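Local coordinates for protein WipB (Legionella pneumophila, PDB 5NNY) that acts as a translocated Ser/Thr phosphatase effector, represented here by its phosphatase domain, and targets the lysosomal nutrient-sensing machinery of the host cell, at residues M8-A13 and F207-I212; K188-I193 and K245-K250; L44-A49 and Q65-E70; G53-V58 and S160-Q165; P227-E230 and V234-A237. All blocks are in the same frame, centred on the assembly; numbering follows the deposited sequence. Where two conformers were deposited one is given.

Interaction 1 of 5, residues M8-A13 and F207-I212; sequences MGDLHA and FSHAGI
Asp10 and His209 meet between two loops at the C-terminal ends of strands 6-8 and 203-208 of the mixed sheet, with 8.3 Å between their CA atoms. From Asp10 CB, which is directed at the His209 loop, CG lies beside the backbone N and anti to the carbonyl carbon (chi1 -76°), and this carries the carboxylate across to the imidazole. Asp10 CG is 3.9 Å from His209 CE1. The touching is done by one branch: Asp10 OD1 comes in at the ring edge, near its plane, 3.1 Å from His209 CE1 and 3.3 Å from His209 ND1. The other branch stands further off, with Asp10 OD2 3.9 Å from His209 CE1. The two side chains run roughly at right angles; carboxylate and imidazole planes are turned 64° from one another, and OD1 is the oxygen that approaches. The clear partner of His209 ND1 is the backbone oxygen of Ile94, a hydrogen bond that fixes the rotation of the ring in front of Asp10.

Residues 9-12 read Gly-Asp-Leu-His, the GDxH signature of calcineurin-like phosphoesterases, and His209 heads a His-Ala-Gly sequence resembling the His-Gly-Gly of PPP-type Ser/Thr phosphatases. In relatives these motifs supply ligands to a two-metal centre. The nearness of Asp10 OD1 to Asp96 OD2 is consistent with such a role, since carboxylates and imidazole converging on one spot would form a polar pocket probably suited to binding a cation.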
# COMPACT_ATOMS: atom_id res chain seq x y z
N MET A 8 -9.37 4.47 4.50
CA MET A 8 -8.40 4.54 5.57
C MET A 8 -7.31 5.54 5.23
O MET A 8 -6.83 5.57 4.09
CB MET A 8 -7.76 3.18 5.81
CG MET A 8 -8.74 2.09 6.13
SD MET A 8 -7.87 0.74 6.91
CE MET A 8 -9.25 -0.40 7.16
N GLY A 9 -6.91 6.33 6.21
CA GLY A 9 -5.78 7.22 6.04
C GLY A 9 -4.48 6.45 5.95
O GLY A 9 -4.43 5.23 5.81
N ASP A 10 -3.38 7.20 6.00
CA ASP A 10 -2.06 6.59 5.94
C ASP A 10 -1.81 5.82 7.23
O ASP A 10 -1.73 6.40 8.31
CB ASP A 10 -0.98 7.65 5.72
CG ASP A 10 -0.95 8.14 4.29
OD1 ASP A 10 -0.94 7.31 3.35
OD2 ASP A 10 -0.96 9.38 4.09
N LEU A 11 -1.68 4.49 7.11
CA LEU A 11 -1.52 3.63 8.28
C LEU A 11 -0.13 3.65 8.87
O LEU A 11 0.04 3.28 10.05
CB LEU A 11 -1.89 2.19 7.92
CG LEU A 11 -3.37 2.00 7.56
CD1 LEU A 11 -3.56 0.68 6.84
CD2 LEU A 11 -4.22 2.06 8.83
N HIS A 12 0.88 4.04 8.08
CA HIS A 12 2.29 3.96 8.50
C HIS A 12 2.64 2.58 9.04
O HIS A 12 3.34 2.43 10.05
CB HIS A 12 2.61 5.06 9.50
CG HIS A 12 2.31 6.43 8.97
ND1 HIS A 12 2.91 6.92 7.83
CD2 HIS A 12 1.44 7.38 9.37
CE1 HIS A 12 2.44 8.12 7.57
NE2 HIS A 12 1.54 8.42 8.49
N ALA A 13 2.12 1.55 8.37
CA ALA A 13 2.40 0.15 8.69
C ALA A 13 2.00 -0.22 10.11
O ALA A 13 2.59 -1.12 10.71
CB ALA A 13 3.88 -0.19 8.44
N PHE A 207 -9.83 9.04 -5.75
CA PHE A 207 -8.96 8.70 -4.63
C PHE A 207 -7.55 8.47 -5.12
O PHE A 207 -7.33 7.83 -6.16
CB PHE A 207 -9.44 7.45 -3.87
CG PHE A 207 -10.80 7.60 -3.22
CD1 PHE A 207 -11.95 7.31 -3.93
CD2 PHE A 207 -10.92 8.02 -1.91
CE1 PHE A 207 -13.21 7.44 -3.33
CE2 PHE A 207 -12.16 8.15 -1.30
CZ PHE A 207 -13.31 7.86 -2.02
N SER A 208 -6.59 8.98 -4.37
CA SER A 208 -5.18 8.78 -4.69
C SER A 208 -4.43 8.90 -3.39
O SER A 208 -4.96 9.41 -2.40
CB SER A 208 -4.68 9.80 -5.72
OG SER A 208 -4.80 11.13 -5.22
N HIS A 209 -3.20 8.38 -3.37
CA HIS A 209 -2.40 8.49 -2.16
C HIS A 209 -2.04 9.95 -1.86
O HIS A 209 -2.06 10.38 -0.69
CB HIS A 209 -1.12 7.65 -2.29
CG HIS A 209 -0.12 7.95 -1.23
ND1 HIS A 209 -0.32 7.61 0.10
CD2 HIS A 209 1.07 8.58 -1.28
CE1 HIS A 209 0.72 8.00 0.81
NE2 HIS A 209 1.58 8.59 -0.00
N ALA A 210 -1.73 10.74 -2.89
CA ALA A 210 -1.25 12.11 -2.74
C ALA A 210 -2.07 13.04 -3.62
O ALA A 210 -2.87 12.59 -4.45
CB ALA A 210 0.24 12.22 -3.11
N GLY A 211 -1.84 14.34 -3.47
CA GLY A 211 -2.65 15.32 -4.19
C GLY A 211 -2.34 15.35 -5.68
O GLY A 211 -1.19 15.60 -6.08
N ILE A 212 -3.36 15.14 -6.51
CA ILE A 212 -3.24 15.19 -7.95
C ILE A 212 -4.39 16.01 -8.52
O ILE A 212 -5.28 16.45 -7.79
CB ILE A 212 -3.25 13.79 -8.58
CG1 ILE A 212 -4.59 13.12 -8.25
CG2 ILE A 212 -2.05 12.96 -8.07
CD1 ILE A 212 -4.90 11.89 -9.09

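Interaction 2 of 5, residues K188-I193 and K245-K250; sequences KHLKII and KKFAEK
Helix 233-253 lies against the mixed sheet of the phosphoesterase fold, and where it passes the start of strand 190-198 the contact rests on one aromatic side chain, Phe247. Its CG is anti to the backbone N (chi1 178°), which sends the ring away from the helix and in between Leu190 and Ile192. These two aliphatic side chains use different parts of the ring. Ile192, for which two conformers were modelled, lies over one face: its CG1 is 3.7 Å from the centroid of the Phe247 ring, 24° off the ring normal, a CH-pi contact displaced toward the rim. Ile192 CG1 is 3.4 Å from Phe247 CD1, and Ile192 CD1 is likewise 3.4 Å from Phe247 CD1. Leu190 comes instead at the ring edge, its CB 3.9 Å from Phe247 CE2.

The same helix also holds the backbone here, for Asn244 accepts a hydrogen bond from Ile192 N and gives one to Ile193 O. Leu220 and Phe224 of helix 214-224 pack on Ile192, while Ile256 and Leu259 touch Phe247. All three residues of the contact are buried. Between these side chains the contact is apolar, dispersion and CH-pi attraction, while Asn244, one turn earlier in the helix, adds the directional bonds to the strand backbone.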
# COMPACT_ATOMS: atom_id res chain seq x y z
N LYS A 188 -2.47 -7.64 -6.94
CA LYS A 188 -3.69 -7.57 -7.73
C LYS A 188 -4.75 -6.68 -7.08
O LYS A 188 -5.80 -6.45 -7.70
CB LYS A 188 -4.21 -8.98 -7.98
CG LYS A 188 -3.31 -9.77 -8.95
CD LYS A 188 -3.46 -11.29 -8.83
CE LYS A 188 -2.20 -12.03 -9.36
NZ LYS A 188 -2.05 -12.00 -10.85
N HIS A 189 -4.50 -6.15 -5.89
CA HIS A 189 -5.41 -5.20 -5.25
C HIS A 189 -4.88 -3.77 -5.32
O HIS A 189 -5.51 -2.86 -4.77
CB HIS A 189 -5.67 -5.60 -3.79
CG HIS A 189 -6.55 -6.80 -3.66
ND1 HIS A 189 -6.06 -8.09 -3.72
CD2 HIS A 189 -7.89 -6.92 -3.52
CE1 HIS A 189 -7.05 -8.95 -3.59
NE2 HIS A 189 -8.18 -8.26 -3.47
N LEU A 190 -3.76 -3.58 -6.00
CA LEU A 190 -3.14 -2.28 -6.17
C LEU A 190 -3.84 -1.49 -7.28
O LEU A 190 -4.20 -2.04 -8.33
CB LEU A 190 -1.67 -2.48 -6.52
CG LEU A 190 -0.50 -1.66 -5.97
CD1 LEU A 190 -0.68 -1.26 -4.51
CD2 LEU A 190 0.80 -2.46 -6.15
N LYS A 191 -4.02 -0.20 -7.05
CA LYS A 191 -4.53 0.73 -8.04
C LYS A 191 -3.70 2.00 -7.94
O LYS A 191 -3.31 2.39 -6.85
CB LYS A 191 -6.01 1.07 -7.81
CG LYS A 191 -6.93 -0.13 -7.72
CD LYS A 191 -7.82 -0.22 -8.92
CE LYS A 191 -8.97 -1.20 -8.70
NZ LYS A 191 -10.12 -0.54 -8.02
N ILE A 192 -3.41 2.62 -9.09
CA ILE A 192 -2.73 3.92 -9.06
C ILE A 192 -3.67 4.98 -8.51
O ILE A 192 -3.32 5.75 -7.61
CB ILE A 192 -2.23 4.33 -10.45
CG1 ILE A 192 -1.38 3.25 -11.10
CG2 ILE A 192 -1.43 5.62 -10.36
CD1 ILE A 192 -0.89 3.66 -12.48
N ILE A 193 -4.87 5.05 -9.08
CA ILE A 193 -5.91 5.95 -8.62
C ILE A 193 -7.21 5.15 -8.64
O ILE A 193 -7.30 4.09 -9.27
CB ILE A 193 -6.04 7.23 -9.50
CG1 ILE A 193 -6.22 6.84 -10.97
CG2 ILE A 193 -4.84 8.14 -9.33
CD1 ILE A 193 -6.46 8.02 -11.88
N LYS A 245 -6.31 -0.93 -15.66
CA LYS A 245 -6.16 -2.21 -16.36
C LYS A 245 -4.76 -2.37 -16.92
O LYS A 245 -4.16 -3.44 -16.80
CB LYS A 245 -7.17 -2.35 -17.49
CG LYS A 245 -7.07 -3.68 -18.25
CD LYS A 245 -8.04 -3.73 -19.44
CE LYS A 245 -8.14 -5.13 -20.04
NZ LYS A 245 -9.02 -5.17 -21.25
N LYS A 246 -4.25 -1.32 -17.55
CA LYS A 246 -2.86 -1.34 -18.01
C LYS A 246 -1.90 -1.49 -16.84
O LYS A 246 -0.89 -2.20 -16.95
CB LYS A 246 -2.55 -0.06 -18.80
CG LYS A 246 -3.30 0.04 -20.14
CD LYS A 246 -2.87 -1.11 -21.05
CE LYS A 246 -3.38 -0.96 -22.46
NZ LYS A 246 -4.85 -0.81 -22.49
N PHE A 247 -2.20 -0.84 -15.71
CA PHE A 247 -1.32 -0.96 -14.55
C PHE A 247 -1.29 -2.40 -14.04
O PHE A 247 -0.22 -2.93 -13.71
CB PHE A 247 -1.76 -0.00 -13.43
CG PHE A 247 -0.92 -0.10 -12.19
CD1 PHE A 247 0.33 0.51 -12.13
CD2 PHE A 247 -1.35 -0.82 -11.10
CE1 PHE A 247 1.12 0.41 -10.99
CE2 PHE A 247 -0.57 -0.93 -9.96
CZ PHE A 247 0.66 -0.31 -9.91
N ALA A 248 -2.46 -3.04 -13.98
CA ALA A 248 -2.54 -4.43 -13.55
C ALA A 248 -1.76 -5.36 -14.47
O ALA A 248 -1.22 -6.37 -14.01
CB ALA A 248 -4.00 -4.87 -13.47
N GLU A 249 -1.70 -5.05 -15.77
CA GLU A 249 -0.84 -5.84 -16.65
C GLU A 249 0.62 -5.71 -16.26
O GLU A 249 1.37 -6.69 -16.30
CB GLU A 249 -1.06 -5.43 -18.11
CG GLU A 249 -2.40 -5.92 -18.64
CD GLU A 249 -2.78 -5.26 -19.96
OE1 GLU A 249 -3.95 -5.42 -20.38
OE2 GLU A 249 -1.92 -4.60 -20.57
N LYS A 250 1.06 -4.50 -15.90
CA LYS A 250 2.41 -4.32 -15.38
C LYS A 250 2.59 -5.07 -14.08
O LYS A 250 3.66 -5.65 -13.85
CB LYS A 250 2.71 -2.84 -15.14
CG LYS A 250 2.68 -1.93 -16.36
CD LYS A 250 3.75 -2.26 -17.36
CE LYS A 250 3.59 -1.36 -18.59
NZ LYS A 250 4.42 -1.84 -19.71

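Interaction 3 of 5, residues L44-A49 and Q65-E70; sequences LPELQA and QERLEE
The short 3-10 turn 45-47 faces one side of helix 64-79, with Glu46 CA 8.8 Å from Arg67 CA and Leu47 CA 9.1 Å from Leu68 CA. Side chains and a water span that gap. Glu46 CG sits between its backbone N and carbonyl carbon (chi1 58°), and the chain runs extended from there to the helix. Arg67 NH2 donates to Glu46 OE2 in a 2.8 Å salt bridge, bent to 141° at the hydrogen. The guanidinium meets the anti side of the carboxylate oxygen, 32° out of its plane. This NH2 to OE2 link is the one direct hydrogen bond between the two segments. The helix belongs to a predicted coiled-coil region and is approached here by the loop that follows helix 32-42. A water ties the other carboxylate branch to the helix backbone, giving one hydrogen bond to Glu46 OE1 and another to Arg67 O. Asn63, just before the helix begins, accepts from Arg67 NE through its OD1. On the buried side, Leu47 CD2 and Leu68 CD2 touch more loosely at 4.4 Å.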
# COMPACT_ATOMS: atom_id res chain seq x y z
N LEU A 44 5.07 -5.42 21.93
CA LEU A 44 6.13 -6.11 22.65
C LEU A 44 7.39 -5.24 22.65
O LEU A 44 7.84 -4.83 21.58
CB LEU A 44 6.45 -7.46 22.00
CG LEU A 44 5.55 -8.66 22.30
CD1 LEU A 44 5.88 -9.84 21.37
CD2 LEU A 44 5.71 -9.06 23.74
N PRO A 45 7.98 -4.96 23.81
CA PRO A 45 9.22 -4.15 23.82
C PRO A 45 10.30 -4.67 22.90
O PRO A 45 10.99 -3.86 22.26
CB PRO A 45 9.65 -4.21 25.29
CG PRO A 45 8.33 -4.31 26.03
CD PRO A 45 7.42 -5.13 25.16
N GLU A 46 10.48 -5.99 22.79
CA GLU A 46 11.56 -6.51 21.97
C GLU A 46 11.36 -6.22 20.49
O GLU A 46 12.33 -6.32 19.73
CB GLU A 46 11.71 -8.02 22.19
CG GLU A 46 10.45 -8.80 21.89
CD GLU A 46 10.66 -10.31 21.94
OE1 GLU A 46 9.66 -11.04 22.06
OE2 GLU A 46 11.83 -10.75 21.87
N LEU A 47 10.16 -5.80 20.07
CA LEU A 47 9.89 -5.45 18.68
C LEU A 47 9.91 -3.95 18.40
O LEU A 47 9.66 -3.56 17.26
CB LEU A 47 8.53 -6.01 18.24
CG LEU A 47 8.34 -7.53 18.23
CD1 LEU A 47 6.90 -7.87 17.78
CD2 LEU A 47 9.32 -8.17 17.27
N GLN A 48 10.19 -3.11 19.40
CA GLN A 48 10.09 -1.66 19.24
C GLN A 48 11.44 -1.06 18.84
O GLN A 48 12.44 -1.22 19.55
CB GLN A 48 9.57 -1.00 20.52
CG GLN A 48 8.27 -1.59 21.06
CD GLN A 48 7.20 -1.70 20.00
OE1 GLN A 48 6.82 -0.70 19.39
NE2 GLN A 48 6.70 -2.93 19.78
N ALA A 49 11.46 -0.38 17.70
CA ALA A 49 12.66 0.36 17.34
C ALA A 49 12.75 1.64 18.17
O ALA A 49 11.76 2.10 18.75
CB ALA A 49 12.66 0.69 15.85
N GLN A 65 16.27 -15.73 16.37
CA GLN A 65 15.41 -16.63 15.60
C GLN A 65 14.32 -17.21 16.48
O GLN A 65 13.14 -17.20 16.11
CB GLN A 65 16.23 -17.74 14.94
CG GLN A 65 15.39 -18.54 13.96
CD GLN A 65 16.14 -19.59 13.17
OE1 GLN A 65 17.36 -19.69 13.24
NE2 GLN A 65 15.40 -20.37 12.39
N GLU A 66 14.69 -17.71 17.67
CA GLU A 66 13.71 -18.30 18.58
C GLU A 66 12.65 -17.28 18.96
O GLU A 66 11.45 -17.57 18.91
CB GLU A 66 14.40 -18.84 19.84
CG GLU A 66 13.40 -19.24 20.94
CD GLU A 66 14.04 -19.50 22.31
OE1 GLU A 66 13.40 -20.21 23.11
OE2 GLU A 66 15.15 -19.00 22.59
N ARG A 67 13.08 -16.07 19.34
CA ARG A 67 12.15 -15.02 19.73
C ARG A 67 11.13 -14.74 18.63
O ARG A 67 9.93 -14.63 18.89
CB ARG A 67 12.91 -13.74 20.05
CG ARG A 67 13.75 -13.76 21.34
CD ARG A 67 14.69 -12.56 21.32
NE ARG A 67 15.49 -12.36 22.53
CZ ARG A 67 15.32 -11.35 23.37
NH1 ARG A 67 16.11 -11.20 24.44
NH2 ARG A 67 14.35 -10.49 23.15
N LEU A 68 11.62 -14.57 17.40
CA LEU A 68 10.76 -14.23 16.27
C LEU A 68 9.81 -15.38 15.90
O LEU A 68 8.65 -15.15 15.58
CB LEU A 68 11.61 -13.84 15.06
CG LEU A 68 12.44 -12.57 15.22
CD1 LEU A 68 13.50 -12.46 14.14
CD2 LEU A 68 11.52 -11.38 15.20
N GLU A 69 10.31 -16.62 15.95
CA GLU A 69 9.46 -17.77 15.67
C GLU A 69 8.28 -17.84 16.64
O GLU A 69 7.15 -18.12 16.23
CB GLU A 69 10.27 -19.08 15.75
CG GLU A 69 11.43 -19.20 14.76
CD GLU A 69 11.03 -19.78 13.41
OE1 GLU A 69 9.82 -19.83 13.10
OE2 GLU A 69 11.94 -20.19 12.65
N GLU A 70 8.53 -17.61 17.93
CA GLU A 70 7.44 -17.70 18.90
C GLU A 70 6.41 -16.60 18.67
O GLU A 70 5.20 -16.84 18.79
CB GLU A 70 7.98 -17.63 20.33
CG GLU A 70 9.21 -18.52 20.60
CD GLU A 70 9.02 -20.02 20.34
OE1 GLU A 70 8.38 -20.41 19.34
OE2 GLU A 70 9.54 -20.82 21.14
O HOH W 1 9.69 -13.54 21.57

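Interaction 4 of 5, residues G53-V58 and S160-Q165; sequences GTEAPV and SFHALQ
His162 NE2 faces both oxygens of Glu55, lying 3.3 Å from Glu55 OE1 and 3.3 Å from Glu55 OE2. It joins the irregular loop between helices 32-42 and 64-79 to helix 159-169, at the surface of the helical part that flanks the phosphoesterase sheet. Both hydrogen bonds are weak and strongly bent, 134° to Glu55 OE1 and 120° to Glu55 OE2, as expected when one N-H is shared between two acceptors. The glutamate chain turns sharply at chi2, which brings its carboxylate across to the imidazole; the two side chains are nearly perpendicular, and the carboxylate plane is 48° from that of the ring. Glu55 OE2 lies near the ring plane at its edge, whereas Glu55 OE1 comes obliquely. Glu55 OE1 also lies close to Glu166 OE2, and two acids so near one another would probably raise the local preference for a positively charged imidazole. Further along the helix, Gln165 NE2 is engaged by the backbone oxygen of Leu147, and Gln165 OE1 stands at the opposite end of the imidazole from Glu55, 3.8 Å from His162 ND1. On the Glu55 side, the ring carbon His162 CD2 is 3.4 Å from Glu55 OE2.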
# COMPACT_ATOMS: atom_id res chain seq x y z
N GLY A 53 17.79 0.82 21.38
CA GLY A 53 18.69 1.30 20.36
C GLY A 53 17.88 1.65 19.14
O GLY A 53 16.65 1.64 19.16
N THR A 54 18.60 1.97 18.06
CA THR A 54 17.94 2.12 16.76
C THR A 54 17.15 0.87 16.42
O THR A 54 15.97 0.95 16.04
CB THR A 54 18.98 2.40 15.67
OG1 THR A 54 19.81 1.24 15.51
CG2 THR A 54 19.85 3.58 16.06
N GLU A 55 17.78 -0.29 16.56
CA GLU A 55 17.16 -1.57 16.26
C GLU A 55 16.27 -2.04 17.40
O GLU A 55 16.58 -1.83 18.57
CB GLU A 55 18.24 -2.62 16.02
CG GLU A 55 19.07 -2.30 14.82
CD GLU A 55 18.30 -2.51 13.55
OE1 GLU A 55 18.37 -3.63 13.04
OE2 GLU A 55 17.61 -1.59 13.09
N ALA A 56 15.17 -2.68 17.03
CA ALA A 56 14.38 -3.39 18.03
C ALA A 56 15.27 -4.39 18.75
O ALA A 56 16.15 -5.00 18.12
CB ALA A 56 13.20 -4.12 17.37
N PRO A 57 15.09 -4.57 20.06
CA PRO A 57 15.99 -5.47 20.81
C PRO A 57 16.10 -6.87 20.23
O PRO A 57 17.18 -7.49 20.32
CB PRO A 57 15.36 -5.49 22.20
CG PRO A 57 14.76 -4.11 22.33
CD PRO A 57 14.22 -3.78 20.95
N VAL A 58 15.02 -7.40 19.63
CA VAL A 58 15.03 -8.79 19.16
C VAL A 58 16.16 -9.03 18.16
O VAL A 58 16.74 -10.11 18.12
CB VAL A 58 13.65 -9.17 18.59
CG1 VAL A 58 13.26 -8.28 17.40
CG2 VAL A 58 13.62 -10.63 18.18
N SER A 160 9.38 -0.89 9.22
CA SER A 160 8.61 -2.13 9.18
C SER A 160 9.13 -3.07 8.10
O SER A 160 8.97 -4.29 8.23
CB SER A 160 7.14 -1.82 8.94
OG SER A 160 7.00 -1.15 7.70
N PHE A 161 9.77 -2.53 7.06
CA PHE A 161 10.33 -3.38 6.02
C PHE A 161 11.72 -3.86 6.41
O PHE A 161 12.06 -5.02 6.19
CB PHE A 161 10.34 -2.62 4.68
CG PHE A 161 10.90 -3.40 3.51
CD1 PHE A 161 10.26 -4.54 3.04
CD2 PHE A 161 12.06 -2.96 2.86
CE1 PHE A 161 10.78 -5.24 1.96
CE2 PHE A 161 12.56 -3.64 1.78
CZ PHE A 161 11.94 -4.78 1.32
N HIS A 162 12.53 -2.96 6.98
CA HIS A 162 13.80 -3.35 7.58
C HIS A 162 13.61 -4.50 8.57
O HIS A 162 14.36 -5.49 8.54
CB HIS A 162 14.45 -2.15 8.28
CG HIS A 162 15.82 -2.43 8.82
ND1 HIS A 162 16.81 -3.01 8.06
CD2 HIS A 162 16.36 -2.21 10.04
CE1 HIS A 162 17.91 -3.14 8.79
NE2 HIS A 162 17.66 -2.66 10.00
N ALA A 163 12.60 -4.39 9.44
CA ALA A 163 12.33 -5.48 10.38
C ALA A 163 11.99 -6.77 9.64
O ALA A 163 12.40 -7.86 10.04
CB ALA A 163 11.20 -5.10 11.33
N LEU A 164 11.26 -6.65 8.52
CA LEU A 164 10.95 -7.84 7.73
C LEU A 164 12.22 -8.47 7.16
O LEU A 164 12.42 -9.68 7.26
CB LEU A 164 9.99 -7.48 6.60
CG LEU A 164 9.48 -8.69 5.80
CD1 LEU A 164 8.66 -9.62 6.68
CD2 LEU A 164 8.69 -8.25 4.60
N GLN A 165 13.09 -7.64 6.55
CA GLN A 165 14.36 -8.13 6.02
C GLN A 165 15.18 -8.85 7.08
O GLN A 165 15.75 -9.91 6.82
CB GLN A 165 15.16 -6.96 5.46
CG GLN A 165 14.51 -6.33 4.27
CD GLN A 165 15.21 -5.06 3.86
OE1 GLN A 165 15.47 -4.19 4.69
NE2 GLN A 165 15.52 -4.95 2.58

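Interaction 5 of 5, residues P227-E230 and V234-A237; sequences PYSE and VDLA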
# COMPACT_ATOMS: atom_id res chain seq x y z
N PRO A 227 -6.99 5.86 -24.23
CA PRO A 227 -7.67 7.13 -24.49
C PRO A 227 -8.07 7.83 -23.21
O PRO A 227 -8.59 7.21 -22.28
CB PRO A 227 -8.90 6.72 -25.31
CG PRO A 227 -8.60 5.36 -25.81
CD PRO A 227 -7.75 4.72 -24.76
N TYR A 228 -7.80 9.13 -23.15
CA TYR A 228 -8.26 9.98 -22.06
C TYR A 228 -9.56 10.65 -22.48
O TYR A 228 -9.61 11.31 -23.52
CB TYR A 228 -7.23 11.04 -21.69
CG TYR A 228 -7.73 11.99 -20.62
CD1 TYR A 228 -7.69 11.64 -19.27
CD2 TYR A 228 -8.27 13.25 -20.95
CE1 TYR A 228 -8.15 12.49 -18.29
CE2 TYR A 228 -8.73 14.11 -19.97
CZ TYR A 228 -8.68 13.72 -18.63
OH TYR A 228 -9.14 14.57 -17.64
N SER A 229 -10.61 10.48 -21.68
CA SER A 229 -11.88 11.17 -21.92
C SER A 229 -12.39 11.75 -20.62
O SER A 229 -12.43 11.05 -19.60
CB SER A 229 -12.93 10.23 -22.53
OG SER A 229 -14.20 10.86 -22.61
N GLU A 230 -12.77 13.03 -20.66
CA GLU A 230 -13.36 13.71 -19.51
C GLU A 230 -14.70 14.33 -19.87
O GLU A 230 -15.07 15.39 -19.35
CB GLU A 230 -12.42 14.79 -18.97
CG GLU A 230 -12.01 15.82 -20.01
CD GLU A 230 -11.22 16.96 -19.41
OE1 GLU A 230 -11.22 18.06 -20.01
OE2 GLU A 230 -10.59 16.75 -18.34
N VAL A 234 -18.90 9.69 -15.72
CA VAL A 234 -18.87 8.31 -16.20
C VAL A 234 -17.69 8.10 -17.15
O VAL A 234 -17.00 7.08 -17.09
CB VAL A 234 -20.21 7.94 -16.86
CG1 VAL A 234 -20.03 6.78 -17.82
CG2 VAL A 234 -21.25 7.57 -15.80
N ASP A 235 -17.44 9.07 -18.04
CA ASP A 235 -16.34 8.92 -18.98
C ASP A 235 -14.99 8.93 -18.27
O ASP A 235 -14.08 8.18 -18.63
CB ASP A 235 -16.38 10.01 -20.04
CG ASP A 235 -16.81 9.49 -21.40
OD1 ASP A 235 -17.25 8.32 -21.46
OD2 ASP A 235 -16.70 10.23 -22.40
N LEU A 236 -14.84 9.79 -17.26
CA LEU A 236 -13.59 9.83 -16.51
C LEU A 236 -13.36 8.52 -15.78
O LEU A 236 -12.24 8.00 -15.74
CB LEU A 236 -13.60 11.00 -15.53
CG LEU A 236 -12.26 11.30 -14.86
CD1 LEU A 236 -11.22 11.79 -15.87
CD2 LEU A 236 -12.41 12.29 -13.71
N ALA A 237 -14.43 7.96 -15.21
CA ALA A 237 -14.34 6.66 -14.56
C ALA A 237 -13.90 5.59 -15.55
O ALA A 237 -13.10 4.71 -15.22
CB ALA A 237 -15.69 6.30 -13.94
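Ser229 and Asp235 make the tight part of this contact, in the connection between helices 214-224 and 233-253 of the phosphoesterase fold, where the loop after the former runs beside the first turn of the latter. With chi1 at 173° the Ser229 hydroxyl swings opposite the backbone N and is directed at the acid, and Ser229 OG donates to Asp235 OD2 over only 2.6 Å. The donor arrives from above the carboxylate, 56° out of its plane, so the bond is short but not aligned with the flat group; Asp235 OD1 stays 4.1 Å from Ser229 OG. Beside it the backbones themselves come close: Leu236 CA makes a CA-H...O contact of 3.5 Å with Ser229 O. The hydroxyl of Thr239 lies within hydrogen-bonding reach of both Ser229 O and Asp235 O, tying loop to helix. Both Ser229 and Asp235 remain partly exposed.

The apolar part is looser. Leu236 is buried against Leu214, Ile204 and Phe300, but toward the loop it offers just one methyl: Leu236 CD1 is 4.0 Å from Tyr228 CE1 and 4.5 Å from Glu230 CB, approaching the tyrosine ring obliquely. The phenol is held by its own loop, since Tyr228 OH donates to Glu230 OE2, while Ile217, Arg218 and Ala221 of helix 214-224 pack on the ring. Glu230 OE2, lying in the ring plane at its edge, receives this bond from Tyr228 OH over 2.7 Å on the anti side of the carboxylate.

Interaction 2 is the buried contact, apolar throughout, and it shares helix 233-253 with interaction 5, about 17 Å away between centres, where a surface loop joins a short polar bond to looser apolar packing. Interactions 1 and 2 touch through neighbouring strands 203-208 and 190-198, Ile193 packing on Phe207, Ser208 and Ile212; interaction 1 is partly buried and polar, consistent with a probable active-site position. Interactions 3 and 4, with centres about 9 Å apart, belong to the helical flank on the opposite side of the chain's centre from interactions 2 and 5. Both rely on charged groups, a salt bridge in one and weak bonds in the other, and Glu46 O probably bonds Val58 N between them.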